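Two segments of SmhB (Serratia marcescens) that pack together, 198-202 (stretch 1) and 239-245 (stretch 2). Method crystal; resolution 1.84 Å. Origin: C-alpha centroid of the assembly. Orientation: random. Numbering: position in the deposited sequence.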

# COMPACT_ATOMS: atom_id res chain seq x y z
N ALA A 198 -11.35 -6.40 -14.92
CA ALA A 198 -12.72 -6.46 -14.36
C ALA A 198 -12.79 -7.40 -13.16
O ALA A 198 -12.18 -8.48 -13.17
CB ALA A 198 -13.71 -6.80 -15.43
N VAL A 199 -13.60 -7.03 -12.18
CA VAL A 199 -13.80 -7.79 -10.92
C VAL A 199 -14.83 -8.91 -11.10
O VAL A 199 -14.94 -9.72 -10.20
CB VAL A 199 -14.25 -6.85 -9.78
CG1 VAL A 199 -13.17 -5.81 -9.51
CG2 VAL A 199 -15.62 -6.22 -10.03
N ALA A 200 -15.52 -8.96 -12.24
CA ALA A 200 -16.54 -9.97 -12.56
C ALA A 200 -16.37 -10.40 -14.01
O ALA A 200 -15.62 -9.72 -14.75
CB ALA A 200 -17.92 -9.41 -12.30
N GLY A 201 -16.97 -11.53 -14.39
CA GLY A 201 -16.93 -12.07 -15.76
C GLY A 201 -17.48 -11.07 -16.75
O GLY A 201 -18.42 -10.32 -16.45
N LEU A 202 -16.90 -11.02 -17.94
CA LEU A 202 -17.27 -10.04 -18.97
C LEU A 202 -18.30 -10.65 -19.91
O LEU A 202 -18.19 -11.83 -20.18
CB LEU A 202 -16.02 -9.62 -19.74
CG LEU A 202 -15.03 -8.86 -18.87
CD1 LEU A 202 -13.74 -8.67 -19.66
CD2 LEU A 202 -15.63 -7.54 -18.42
N ALA A 239 -12.85 -16.71 -6.91
CA ALA A 239 -13.91 -16.73 -5.88
C ALA A 239 -14.76 -15.46 -6.05
O ALA A 239 -16.00 -15.56 -6.04
CB ALA A 239 -13.30 -16.89 -4.50
N ARG A 240 -14.13 -14.29 -6.18
CA ARG A 240 -14.90 -13.02 -6.31
C ARG A 240 -15.78 -13.10 -7.57
O ARG A 240 -16.98 -12.72 -7.54
CB ARG A 240 -13.97 -11.81 -6.37
CG ARG A 240 -14.72 -10.51 -6.63
CD ARG A 240 -13.88 -9.24 -6.46
NE ARG A 240 -12.76 -9.30 -7.40
CZ ARG A 240 -11.67 -8.57 -7.37
NH1 ARG A 240 -11.51 -7.66 -6.45
NH2 ARG A 240 -10.72 -8.75 -8.26
N GLU A 241 -15.19 -13.51 -8.66
CA GLU A 241 -15.92 -13.63 -9.94
C GLU A 241 -17.10 -14.59 -9.78
O GLU A 241 -18.24 -14.24 -10.24
CB GLU A 241 -14.92 -13.99 -11.03
CG GLU A 241 -15.56 -14.20 -12.35
CD GLU A 241 -14.66 -13.92 -13.54
OE1 GLU A 241 -13.83 -12.97 -13.51
OE2 GLU A 241 -14.81 -14.65 -14.49
N LYS A 242 -16.91 -15.66 -9.03
CA LYS A 242 -18.00 -16.67 -8.80
C LYS A 242 -19.11 -16.08 -7.91
O LYS A 242 -20.29 -16.35 -8.16
CB LYS A 242 -17.40 -17.98 -8.26
CG LYS A 242 -18.39 -19.15 -8.15
CD LYS A 242 -19.07 -19.52 -9.49
CE LYS A 242 -19.86 -20.82 -9.45
NZ LYS A 242 -20.81 -20.83 -8.31
N LEU A 243 -18.77 -15.30 -6.88
CA LEU A 243 -19.81 -14.67 -6.02
C LEU A 243 -20.66 -13.68 -6.80
O LEU A 243 -21.88 -13.54 -6.51
CB LEU A 243 -19.09 -14.03 -4.82
CG LEU A 243 -18.43 -15.06 -3.90
CD1 LEU A 243 -17.40 -14.38 -3.03
CD2 LEU A 243 -19.52 -15.79 -3.10
N TYR A 244 -20.08 -12.95 -7.75
CA TYR A 244 -20.85 -12.05 -8.66
C TYR A 244 -21.71 -12.84 -9.65
O TYR A 244 -22.88 -12.49 -9.83
CB TYR A 244 -19.95 -11.13 -9.46
CG TYR A 244 -19.48 -9.96 -8.67
CD1 TYR A 244 -20.41 -9.06 -8.15
CD2 TYR A 244 -18.13 -9.74 -8.45
CE1 TYR A 244 -19.98 -7.96 -7.44
CE2 TYR A 244 -17.69 -8.64 -7.76
CZ TYR A 244 -18.62 -7.75 -7.26
OH TYR A 244 -18.19 -6.68 -6.55
N ARG A 245 -21.21 -13.93 -10.20
CA ARG A 245 -21.99 -14.84 -11.08
C ARG A 245 -23.26 -15.31 -10.37
O ARG A 245 -24.30 -15.45 -11.07
CB ARG A 245 -21.11 -16.05 -11.45
CG ARG A 245 -21.72 -17.17 -12.31
CD ARG A 245 -20.64 -18.10 -12.91
NE ARG A 245 -19.66 -17.32 -13.69
CZ ARG A 245 -18.35 -17.06 -13.40
NH1 ARG A 245 -17.74 -17.58 -12.35
NH2 ARG A 245 -17.66 -16.25 -14.21
O HOH W 1 -12.34 -11.06 -12.24
O HOH W 2 -18.89 -12.95 -12.56

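Stretch 1 has no regular secondary structure and lies against one side of the helix formed by stretch 2, with the backbones nearest at A200 and E241, whose CA atoms are 4.5 Å apart. No direct hydrogen bond crosses the interface; packing and two bridging waters hold it together.

A198 makes no direct contact, its CB staying 6.5 Å from E241 OE1, the nearest helix atom. Its carbonyl is nonetheless linked to the helix: water 1 donates to A198 O and to E241 OE1, each at 2.7 Å, so a carbonyl and a carboxylate, both acceptors, are joined through a molecule that can supply two hydrogens.

V199 loses the most surface to the other stretch, 87 Å². Its CB lies over one face of the R240 guanidinium, 3.7 Å from R240 NE, an apolar atom covering a flat cationic group. On the other partner, V199 CG2 comes to 3.9 Å from Y244 CE2, while V199 O sits 3.6 Å from Y244 CD2. Both R240 and Y244 direct their CA-to-CB bonds toward stretch 1, and their separation by four residues, about one helical turn, lets V199 reach them together.

A200 continues the apolar patch, its CB 3.9 Å from Y244 CD2 and oblique to the ring. Its backbone meets the glutamate, with A200 C 3.6 Å from E241 OE1.

At G201 the backbone nitrogen approaches E241 CD at 3.4 Å, yet its hydrogen bond goes to water 2, with G201 N to the water oxygen at 3.0 Å. That water donates in turn to E241 O at 2.7 Å, tying loop to helix backbone. The carboxylate is also braced within the helix by a salt bridge, R245 NH2 to E241 OE2 at 3.3 Å.

The CA-to-CB bond of L202 points away from the helix, its side chain makes no contact, and the contact ends.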